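YohF (PDB 6WON) probably works as an acetoin dehydrogenase, an oxidoreductase of the short-chain dehydrogenase/reductase family. Local coordinates at residues Leu22-Asn27 / Val83-Asn88; Ile137-Ser142 / Lys167-Glu172; Ala220-Trp225 / Leu239-Gly244; Ala224-Cys227 / Tyr233-Gly236. All blocks are in the same frame, centred on the assembly; numbering follows the deposited sequence.

All four contacts belong to one Rossmann-type fold with a seven-stranded parallel sheet. Contact 1 packs helix 15-27 on strand 85-88, and contact 2 packs helix 153-173 on the neighbouring strand 135-140; their centres are about 16 Å apart. Contact 1 closes before contact 2 opens, and both precede contacts 3 and 4 along the chain. The latter pair starts from helix 216-226, shares A224 and W225, and has centres about 11 Å apart. Contact 3 reaches 238-241, an outer strand within this chain, whereas contact 4 reaches the loop leading to it. Contacts 2, 3 and 4 also touch a third subunit, which ties this part of the fold to the assembly.

Contact 1. Residues Leu22-Asn27 / Val83-Asn88; sequences LLLAQN and VDVLVN
L24 meets V85 and V87 in the Rossmann fold of this short-chain dehydrogenase/reductase, where helix 15-27 lies against one face of the central parallel sheet. L24 gives the largest share of the buried surface. Its side chain points from the helix to the strand, while V85 and V87, two positions apart on strand 85-88, turn their own side chains back to it. L86 between them faces the other side of the sheet and packs on A124 of helix 103-131.

The leucine reaches this far because its branch is extended, with CD1 anti to CA (chi2 172°). Even so the backbones stay well separated: the closest CA pair, that of L24 and V85, is 9.5 Å apart. The contact is apolar and rather loose, and it does not stand alone. L24 also rests on A7 and V9 of strand 6-9, so one side chain spans two adjacent strands, and C227 closes in beside it and V85.

At the centre, L24 CD1 faces the notch between two methyls, lying 4.4 Å from V85 CG1 and equally 4.4 Å from V87 CG2.

Contact 2. Residues Ile137-Ser142 / Lys167-Glu172; sequences IINITS and KSMALE
M169 leaves its helix with CG anti to the carbonyl carbon (chi1 -64°), runs straight through chi2, and then bends at chi3 (48°), which swings its terminal methyl to I137. The isoleucine answers from the strand with an extended arm, CD1 being anti to CA (chi2 171°), while CG2 stands beside the carbonyl carbon. Methyl CE therefore meets both branches at once: M169 CE is 3.7 Å from I137 CD1 and 3.9 Å from I137 CG2. The two side chains cross at about a right angle, so the thioether's end sits across the isoleucine.

Further along strand 135-140, N139 turns its amide to the same methionine, with N139 ND2 4.2 Å from M169 SD. That is no more than a loose approach; the amide's hydrogen bonds go elsewhere, OD1 accepting from N88 ND2 and ND2 donating to T166 OG1. These two partners hold the amide's rotation.

The pair joins strand to helix in the beta-alpha-beta unit formed by strand 135-140, helix 153-173 and strand 178-185. The same helix carries Y155 and K159 in a YxxxK pattern, and S142 follows the strand, consistent with the active site of this family. M169 also packs on A121 of helix 103-131 in its own chain and on F98 of the second subunit.

Chemically, the I137-M169 pair is nonpolar packing, a flexible thioether fitting its methyl to a branched aliphatic. Beside it the N139 amide, held by N88 and T166, adds a polar tie from the strand to the same helix.

Contact 3. Residues Ala220-Trp225 / Leu239-Gly244; sequences ASLVAW and LIVDGG
The helical segment 220-225 passes over strand 239-241 with L222 and V241 closest, their CA atoms 8.5 Å apart. One leucine branch does the work: L222 has CG anti to the backbone N (chi1 -179°), and CD2 continues the extended line from CA out to the strand, with CD1 turned aside. There L222 CD2 lies 3.7 Å from L239 CB and also 3.7 Å from V241 CG2, bridging two side chains that stand on the same side of the strand, while I240 between them points away. L222 and L239 cross at about a right angle, whereas L222 and V241 run past one another in opposite directions. V241 presents CG2 to the leucine and packs on I219 of the same helix, one turn back.

Past the strand end, the chain folds into an Asx turn: D242 OD1 accepts from G244 N at 3.0 Å, the donor standing above the carboxylate plane (61° out of it). Its other oxygen, OD2, takes M246 N.

Strand 238-241 is an outer strand of the sheet within this chain, paired with 178-185, and L222 reaches V183 on that neighbour as well. V223 meets helix 15-27 at C20. Across the subunit boundary, W225 of the third subunit packs on L222, and L239 meets L239 of that chain, so helix 216-226 sits between its own sheet and a neighbouring subunit.

Contact 4. Residues Ala224-Cys227 / Tyr233-Gly236; sequences AWLC and YTTG
W225 turns the edge of its six-membered ring to T234, and the two side chains cross at about a right angle. The hydroxyl oxygen arrives close to the ring plane, with T234 OG1 3.5 Å from W225 CH2 and 3.9 Å from W225 CZ3. The approach is thus to the ring's rim and does not cover its face. The threonine's first torsion (chi1 -50°) divides its branches: OG1 lies anti to the carbonyl carbon and goes to the tryptophan, while CG2, anti to the backbone N, goes to the next residue of the helix. That methyl meets L226, with L226 CD2 4.2 Å from T234 CG2, so T234 touches both helix residues.

The indole is also gripped away from T234. Its NE1 donates to S221 OG of the third subunit, where its ring meets the matching W225 at planes about 35° apart. L226 for its part packs on N181 and V183 of strand 178-185 and I138 of strand 135-140.

On the far side, the loop is tied to strand 178-185: T234 O accepts from N181 ND2, T235 OG1 accepts from V180 N, and the G236 backbone, with positive phi, bonds to V180.

The sequence YTTG leading into the last strand, after a helix, is characteristic of the C-terminal part of the short-chain dehydrogenase/reductase fold, and here it joins the end of helix 216-226 to strand 238-241 at a subunit interface.

Contact 1. Residues Leu22-Asn27 / Val83-Asn88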
loop_
_atom_site.group_PDB
_atom_site.type_symbol
_atom_site.label_atom_id
_atom_site.label_comp_id
_atom_site.label_asym_id
_atom_site.label_seq_id
_atom_site.Cartn_x
_atom_site.Cartn_y
_atom_site.Cartn_z
ATOM N N LEU B 22 15.331 26.902 6.945
ATOM C CA LEU B 22 14.900 28.215 7.407
ATOM C C LEU B 22 13.692 28.106 8.335
ATOM O O LEU B 22 13.586 28.848 9.317
ATOM C CB LEU B 22 14.588 29.106 6.204
ATOM C CG LEU B 22 15.805 29.594 5.397
ATOM C CD1 LEU B 22 15.364 30.600 4.332
ATOM C CD2 LEU B 22 16.848 30.219 6.296
ATOM N N LEU B 23 12.765 27.197 8.041
ATOM C CA LEU B 23 11.622 27.044 8.928
ATOM C C LEU B 23 12.056 26.488 10.278
ATOM O O LEU B 23 11.574 26.941 11.324
ATOM C CB LEU B 23 10.572 26.151 8.282
ATOM C CG LEU B 23 9.225 26.059 8.983
ATOM C CD1 LEU B 23 8.671 27.462 9.386
ATOM C CD2 LEU B 23 8.260 25.321 8.077
ATOM N N LEU B 24 12.994 25.537 10.276
ATOM C CA LEU B 24 13.473 24.980 11.535
ATOM C C LEU B 24 14.226 26.030 12.339
ATOM O O LEU B 24 14.051 26.124 13.559
ATOM C CB LEU B 24 14.356 23.753 11.275
ATOM C CG LEU B 24 13.621 22.523 10.731
ATOM C CD1 LEU B 24 14.589 21.394 10.310
ATOM C CD2 LEU B 24 12.572 22.027 11.731
ATOM N N ALA B 25 15.048 26.846 11.670
ATOM C CA ALA B 25 15.673 27.988 12.336
ATOM C C ALA B 25 14.616 28.925 12.917
ATOM O O ALA B 25 14.692 29.321 14.085
ATOM C CB ALA B 25 16.580 28.734 11.351
ATOM N N GLN B 26 13.605 29.276 12.120
ATOM C CA GLN B 26 12.525 30.107 12.642
ATOM C C GLN B 26 11.840 29.455 13.839
ATOM O O GLN B 26 11.378 30.156 14.745
ATOM C CB GLN B 26 11.508 30.403 11.542
ATOM C CG GLN B 26 10.430 31.411 11.937
ATOM C CD GLN B 26 9.435 31.650 10.817
ATOM O OE1 GLN B 26 9.643 31.216 9.685
ATOM N NE2 GLN B 26 8.351 32.331 11.127
ATOM N N ASN B 27 11.775 28.124 13.873
ATOM C CA ASN B 27 11.144 27.432 14.991
ATOM C C ASN B 27 12.078 27.245 16.184
ATOM O O ASN B 27 11.627 26.766 17.231
ATOM C CB ASN B 27 10.591 26.080 14.520
ATOM C CG ASN B 27 9.251 26.227 13.776
ATOM O OD1 ASN B 27 8.712 27.337 13.660
ATOM N ND2 ASN B 27 8.727 25.113 13.257
ATOM N N VAL B 83 23.356 16.942 17.751
ATOM C CA VAL B 83 22.352 16.857 16.691
ATOM C C VAL B 83 21.091 16.209 17.254
ATOM O O VAL B 83 21.156 15.182 17.938
ATOM C CB VAL B 83 22.863 16.096 15.445
ATOM C CG1 VAL B 83 23.386 14.712 15.796
ATOM C CG2 VAL B 83 21.786 16.023 14.406
ATOM N N ASP B 84 19.947 16.848 17.002
ATOM C CA ASP B 84 18.635 16.370 17.423
ATOM C C ASP B 84 17.714 16.060 16.252
ATOM O O ASP B 84 16.823 15.217 16.383
ATOM C CB ASP B 84 17.945 17.409 18.325
ATOM C CG ASP B 84 18.781 17.775 19.539
ATOM O OD1 ASP B 84 18.736 17.022 20.544
ATOM O OD2 ASP B 84 19.488 18.812 19.487
ATOM N N VAL B 85 17.915 16.716 15.114
ATOM C CA VAL B 85 17.130 16.495 13.908
ATOM C C VAL B 85 18.083 16.306 12.736
ATOM O O VAL B 85 18.994 17.115 12.542
ATOM C CB VAL B 85 16.181 17.678 13.640
ATOM C CG1 VAL B 85 15.521 17.541 12.275
ATOM C CG2 VAL B 85 15.117 17.761 14.723
ATOM N N LEU B 86 17.864 15.259 11.944
ATOM C CA LEU B 86 18.492 15.133 10.636
ATOM C C LEU B 86 17.399 15.120 9.581
ATOM O O LEU B 86 16.402 14.398 9.718
ATOM C CB LEU B 86 19.348 13.864 10.519
ATOM C CG LEU B 86 19.943 13.618 9.125
ATOM C CD1 LEU B 86 20.894 14.767 8.777
ATOM C CD2 LEU B 86 20.653 12.265 9.031
ATOM N N VAL B 87 17.580 15.909 8.529
ATOM C CA VAL B 87 16.708 15.840 7.361
ATOM C C VAL B 87 17.575 15.395 6.191
ATOM O O VAL B 87 18.407 16.167 5.698
ATOM C CB VAL B 87 16.009 17.177 7.071
ATOM C CG1 VAL B 87 15.186 17.073 5.804
ATOM C CG2 VAL B 87 15.112 17.570 8.242
ATOM N N ASN B 88 17.398 14.143 5.762
ATOM C CA ASN B 88 18.093 13.592 4.598
ATOM C C ASN B 88 17.376 14.092 3.357
ATOM O O ASN B 88 16.368 13.518 2.935
ATOM C CB ASN B 88 18.113 12.070 4.647
ATOM C CG ASN B 88 19.303 11.519 5.427
ATOM O OD1 ASN B 88 20.364 12.130 5.477
ATOM N ND2 ASN B 88 19.130 10.341 6.024
#

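Contact 2. Residues Ile137-Ser142 / Lys167-Glu172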
loop_
_atom_site.group_PDB
_atom_site.type_symbol
_atom_site.label_atom_id
_atom_site.label_comp_id
_atom_site.label_asym_id
_atom_site.label_seq_id
_atom_site.Cartn_x
_atom_site.Cartn_y
_atom_site.Cartn_z
ATOM N N ILE B 137 14.505 11.851 12.684
ATOM C CA ILE B 137 15.158 11.719 11.386
ATOM C C ILE B 137 14.078 11.681 10.318
ATOM O O ILE B 137 13.191 10.820 10.355
ATOM C CB ILE B 137 16.047 10.469 11.300
ATOM C CG1 ILE B 137 17.204 10.575 12.299
ATOM C CG2 ILE B 137 16.570 10.297 9.855
ATOM C CD1 ILE B 137 18.026 9.286 12.436
ATOM N N ILE B 138 14.141 12.616 9.379
ATOM C CA ILE B 138 13.186 12.687 8.283
ATOM C C ILE B 138 13.938 12.413 6.992
ATOM O O ILE B 138 14.911 13.105 6.674
ATOM C CB ILE B 138 12.473 14.045 8.228
ATOM C CG1 ILE B 138 11.603 14.236 9.478
ATOM C CG2 ILE B 138 11.592 14.114 6.983
ATOM C CD1 ILE B 138 12.193 15.138 10.533
ATOM N N ASN B 139 13.498 11.401 6.248
ATOM C CA ASN B 139 14.086 11.087 4.953
ATOM C C ASN B 139 13.166 11.648 3.877
ATOM O O ASN B 139 11.998 11.249 3.793
ATOM C CB ASN B 139 14.267 9.579 4.775
ATOM C CG ASN B 139 15.274 8.986 5.745
ATOM O OD1 ASN B 139 16.343 9.564 5.972
ATOM N ND2 ASN B 139 14.943 7.813 6.320
ATOM N N ILE B 140 13.666 12.595 3.087
ATOM C CA ILE B 140 12.887 13.107 1.967
ATOM C C ILE B 140 12.970 12.066 0.859
ATOM O O ILE B 140 14.039 11.846 0.285
ATOM C CB ILE B 140 13.392 14.470 1.479
ATOM C CG1 ILE B 140 13.506 15.458 2.642
ATOM C CG2 ILE B 140 12.436 15.021 0.417
ATOM C CD1 ILE B 140 12.172 15.827 3.252
ATOM N N THR B 141 11.852 11.408 0.565
ATOM C CA THR B 141 11.859 10.470 -0.549
ATOM C C THR B 141 11.160 11.102 -1.749
ATOM O O THR B 141 11.665 12.085 -2.303
ATOM C CB THR B 141 11.228 9.139 -0.138
ATOM O OG1 THR B 141 9.859 9.342 0.215
ATOM C CG2 THR B 141 11.969 8.570 1.081
ATOM N N SER B 142 9.997 10.581 -2.140
ATOM C CA SER B 142 9.277 11.042 -3.325
ATOM C C SER B 142 8.024 10.183 -3.446
ATOM O O SER B 142 7.945 9.106 -2.848
ATOM C CB SER B 142 10.133 10.919 -4.594
ATOM O OG SER B 142 9.340 10.717 -5.750
ATOM N N LYS B 167 11.564 2.485 7.386
ATOM C CA LYS B 167 10.825 1.578 8.264
ATOM C C LYS B 167 11.769 0.820 9.187
ATOM O O LYS B 167 11.462 0.613 10.370
ATOM C CB LYS B 167 10.004 0.579 7.439
ATOM C CG LYS B 167 8.975 1.195 6.490
ATOM C CD LYS B 167 8.424 0.153 5.518
ATOM C CE LYS B 167 7.536 0.809 4.447
ATOM N NZ LYS B 167 7.005 -0.208 3.493
ATOM N N SER B 168 12.912 0.384 8.658
ATOM C CA SER B 168 13.880 -0.344 9.474
ATOM C C SER B 168 14.433 0.539 10.587
ATOM O O SER B 168 14.460 0.137 11.753
ATOM C CB SER B 168 15.007 -0.859 8.590
ATOM O OG SER B 168 14.548 -1.987 7.872
ATOM N N MET B 169 14.863 1.752 10.242
ATOM C CA MET B 169 15.414 2.665 11.236
ATOM C C MET B 169 14.386 2.973 12.314
ATOM O O MET B 169 14.711 3.017 13.501
ATOM C CB MET B 169 15.871 3.961 10.559
ATOM C CG MET B 169 16.996 3.807 9.573
ATOM S SD MET B 169 17.368 5.368 8.735
ATOM C CE MET B 169 17.453 6.498 10.136
ATOM N N ALA B 170 13.137 3.201 11.908
ATOM C CA ALA B 170 12.083 3.495 12.869
ATOM C C ALA B 170 11.959 2.383 13.899
ATOM O O ALA B 170 11.868 2.643 15.106
ATOM C CB ALA B 170 10.762 3.699 12.132
ATOM N N LEU B 171 11.985 1.136 13.443
ATOM C CA LEU B 171 11.872 0.012 14.364
ATOM C C LEU B 171 13.115 -0.124 15.235
ATOM O O LEU B 171 13.003 -0.357 16.445
ATOM C CB LEU B 171 11.620 -1.269 13.573
ATOM C CG LEU B 171 10.656 -2.289 14.163
ATOM C CD1 LEU B 171 9.323 -1.651 14.526
ATOM C CD2 LEU B 171 10.468 -3.428 13.153
ATOM N N GLU B 172 14.312 0.014 14.638
ATOM C CA GLU B 172 15.552 -0.231 15.376
ATOM C C GLU B 172 15.954 0.916 16.296
ATOM O O GLU B 172 16.699 0.685 17.255
ATOM C CB GLU B 172 16.719 -0.524 14.416
ATOM C CG GLU B 172 16.809 -1.988 13.994
ATOM C CD GLU B 172 18.098 -2.358 13.244
ATOM O OE1 GLU B 172 19.216 -2.228 13.794
ATOM O OE2 GLU B 172 17.977 -2.797 12.090
#

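Contact 3. Residues Ala220-Trp225 / Leu239-Gly244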
loop_
_atom_site.group_PDB
_atom_site.type_symbol
_atom_site.label_atom_id
_atom_site.label_comp_id
_atom_site.label_asym_id
_atom_site.label_seq_id
_atom_site.Cartn_x
_atom_site.Cartn_y
_atom_site.Cartn_z
ATOM N N ALA B 220 8.337 21.775 3.517
ATOM C CA ALA B 220 8.986 22.186 4.761
ATOM C C ALA B 220 8.002 22.222 5.929
ATOM O O ALA B 220 8.344 21.828 7.048
ATOM C CB ALA B 220 9.649 23.551 4.565
ATOM N N SER B 221 6.767 22.662 5.683
ATOM C CA SER B 221 5.800 22.767 6.772
ATOM C C SER B 221 5.571 21.420 7.453
ATOM O O SER B 221 5.514 21.339 8.688
ATOM C CB SER B 221 4.485 23.334 6.243
ATOM O OG SER B 221 3.555 23.478 7.303
ATOM N N LEU B 222 5.452 20.347 6.670
ATOM C CA LEU B 222 5.252 19.034 7.268
ATOM C C LEU B 222 6.513 18.554 7.971
ATOM O O LEU B 222 6.445 17.994 9.074
ATOM C CB LEU B 222 4.826 18.023 6.208
ATOM C CG LEU B 222 4.580 16.626 6.791
ATOM C CD1 LEU B 222 3.443 16.678 7.821
ATOM C CD2 LEU B 222 4.280 15.578 5.698
ATOM N N VAL B 223 7.673 18.751 7.342
ATOM C CA VAL B 223 8.940 18.403 7.981
ATOM C C VAL B 223 9.057 19.091 9.338
ATOM O O VAL B 223 9.460 18.470 10.334
ATOM C CB VAL B 223 10.120 18.763 7.061
ATOM C CG1 VAL B 223 11.434 18.637 7.828
ATOM C CG2 VAL B 223 10.132 17.861 5.810
ATOM N N ALA B 224 8.697 20.380 9.403
ATOM C CA ALA B 224 8.702 21.088 10.687
ATOM C C ALA B 224 7.765 20.432 11.696
ATOM O O ALA B 224 8.125 20.274 12.867
ATOM C CB ALA B 224 8.301 22.551 10.505
ATOM N N TRP B 225 6.552 20.068 11.273
ATOM C CA TRP B 225 5.626 19.434 12.208
ATOM C C TRP B 225 6.213 18.142 12.767
ATOM O O TRP B 225 6.102 17.876 13.968
ATOM C CB TRP B 225 4.269 19.159 11.551
ATOM C CG TRP B 225 3.355 18.447 12.526
ATOM C CD1 TRP B 225 2.632 19.019 13.545
ATOM C CD2 TRP B 225 3.120 17.033 12.617
ATOM N NE1 TRP B 225 1.947 18.051 14.235
ATOM C CE2 TRP B 225 2.238 16.825 13.697
ATOM C CE3 TRP B 225 3.568 15.925 11.889
ATOM C CZ2 TRP B 225 1.791 15.560 14.061
ATOM C CZ3 TRP B 225 3.119 14.665 12.255
ATOM C CH2 TRP B 225 2.240 14.494 13.330
ATOM N N LEU B 239 4.810 9.961 4.542
ATOM C CA LEU B 239 3.749 10.963 4.490
ATOM C C LEU B 239 3.857 11.680 3.148
ATOM O O LEU B 239 4.842 12.380 2.884
ATOM C CB LEU B 239 3.856 11.935 5.666
ATOM C CG LEU B 239 3.918 11.341 7.084
ATOM C CD1 LEU B 239 3.615 12.409 8.137
ATOM C CD2 LEU B 239 2.919 10.196 7.223
ATOM N N ILE B 240 2.851 11.502 2.301
ATOM C CA ILE B 240 2.930 11.908 0.902
ATOM C C ILE B 240 2.280 13.270 0.731
ATOM O O ILE B 240 1.111 13.465 1.093
ATOM C CB ILE B 240 2.268 10.860 -0.006
ATOM C CG1 ILE B 240 3.010 9.523 0.108
ATOM C CG2 ILE B 240 2.203 11.358 -1.445
ATOM C CD1 ILE B 240 2.285 8.373 -0.620
ATOM N N VAL B 241 3.027 14.204 0.169
ATOM C CA VAL B 241 2.574 15.577 -0.060
ATOM C C VAL B 241 2.668 15.790 -1.565
ATOM O O VAL B 241 3.730 16.117 -2.099
ATOM C CB VAL B 241 3.415 16.605 0.705
ATOM C CG1 VAL B 241 2.964 18.018 0.388
ATOM C CG2 VAL B 241 3.359 16.343 2.223
ATOM N N ASP B 242 1.553 15.583 -2.279
ATOM C CA ASP B 242 1.685 15.462 -3.725
ATOM C C ASP B 242 0.528 16.071 -4.509
ATOM O O ASP B 242 0.362 15.744 -5.693
ATOM C CB ASP B 242 1.829 13.984 -4.093
ATOM C CG ASP B 242 0.543 13.188 -3.856
ATOM O OD1 ASP B 242 -0.413 13.706 -3.229
ATOM O OD2 ASP B 242 0.491 12.024 -4.298
ATOM N N GLY B 243 -0.281 16.930 -3.892
ATOM C CA GLY B 243 -1.425 17.527 -4.568
ATOM C C GLY B 243 -2.354 16.531 -5.245
ATOM O O GLY B 243 -3.002 16.850 -6.249
ATOM N N GLY B 244 -2.409 15.309 -4.715
ATOM C CA GLY B 244 -3.256 14.270 -5.271
ATOM C C GLY B 244 -2.605 13.411 -6.330
ATOM O O GLY B 244 -3.309 12.626 -6.981
#

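Contact 4. Residues Ala224-Cys227 / Tyr233-Gly236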
loop_
_atom_site.group_PDB
_atom_site.type_symbol
_atom_site.label_atom_id
_atom_site.label_comp_id
_atom_site.label_asym_id
_atom_site.label_seq_id
_atom_site.Cartn_x
_atom_site.Cartn_y
_atom_site.Cartn_z
ATOM N N ALA B 224 8.697 20.380 9.403
ATOM C CA ALA B 224 8.702 21.088 10.687
ATOM C C ALA B 224 7.765 20.432 11.696
ATOM O O ALA B 224 8.125 20.274 12.867
ATOM C CB ALA B 224 8.301 22.551 10.505
ATOM N N TRP B 225 6.552 20.068 11.273
ATOM C CA TRP B 225 5.626 19.434 12.208
ATOM C C TRP B 225 6.213 18.142 12.767
ATOM O O TRP B 225 6.102 17.876 13.968
ATOM C CB TRP B 225 4.269 19.159 11.551
ATOM C CG TRP B 225 3.355 18.447 12.526
ATOM C CD1 TRP B 225 2.632 19.019 13.545
ATOM C CD2 TRP B 225 3.120 17.033 12.617
ATOM N NE1 TRP B 225 1.947 18.051 14.235
ATOM C CE2 TRP B 225 2.238 16.825 13.697
ATOM C CE3 TRP B 225 3.568 15.925 11.889
ATOM C CZ2 TRP B 225 1.791 15.560 14.061
ATOM C CZ3 TRP B 225 3.119 14.665 12.255
ATOM C CH2 TRP B 225 2.240 14.494 13.330
ATOM N N LEU B 226 6.859 17.341 11.915
ATOM C CA LEU B 226 7.488 16.099 12.360
ATOM C C LEU B 226 8.603 16.332 13.373
ATOM O O LEU B 226 8.953 15.410 14.120
ATOM C CB LEU B 226 8.037 15.339 11.158
ATOM C CG LEU B 226 6.975 14.661 10.281
ATOM C CD1 LEU B 226 7.585 14.167 8.995
ATOM C CD2 LEU B 226 6.307 13.504 11.029
ATOM N N CYS B 227 9.177 17.532 13.415
ATOM C CA CYS B 227 10.180 17.866 14.418
ATOM C C CYS B 227 9.579 18.480 15.674
ATOM O O CYS B 227 10.327 18.811 16.601
ATOM C CB CYS B 227 11.227 18.824 13.828
ATOM S SG CYS B 227 12.081 18.135 12.403
ATOM N N TYR B 233 4.079 10.648 18.450
ATOM C CA TYR B 233 3.563 9.298 18.245
ATOM C C TYR B 233 3.675 8.845 16.798
ATOM O O TYR B 233 3.219 7.741 16.470
ATOM C CB TYR B 233 2.101 9.201 18.715
ATOM C CG TYR B 233 1.700 7.821 19.206
ATOM C CD1 TYR B 233 2.372 7.217 20.267
ATOM C CD2 TYR B 233 0.656 7.117 18.599
ATOM C CE1 TYR B 233 2.008 5.957 20.724
ATOM C CE2 TYR B 233 0.281 5.858 19.050
ATOM C CZ TYR B 233 0.959 5.276 20.110
ATOM O OH TYR B 233 0.591 4.022 20.566
ATOM N N THR B 234 4.291 9.651 15.929
ATOM C CA THR B 234 4.385 9.348 14.505
ATOM C C THR B 234 5.775 8.814 14.194
ATOM O O THR B 234 6.772 9.513 14.393
ATOM C CB THR B 234 4.096 10.585 13.652
ATOM O OG1 THR B 234 2.879 11.186 14.093
ATOM C CG2 THR B 234 3.966 10.200 12.179
ATOM N N THR B 235 5.841 7.584 13.698
ATOM C CA THR B 235 7.127 7.025 13.324
ATOM C C THR B 235 6.900 5.852 12.381
ATOM O O THR B 235 5.871 5.170 12.452
ATOM C CB THR B 235 7.922 6.603 14.563
ATOM O OG1 THR B 235 9.268 6.297 14.189
ATOM C CG2 THR B 235 7.281 5.382 15.239
ATOM N N GLY B 236 7.863 5.651 11.481
ATOM C CA GLY B 236 7.828 4.576 10.505
ATOM C C GLY B 236 6.952 4.814 9.299
ATOM O O GLY B 236 6.717 3.874 8.534
#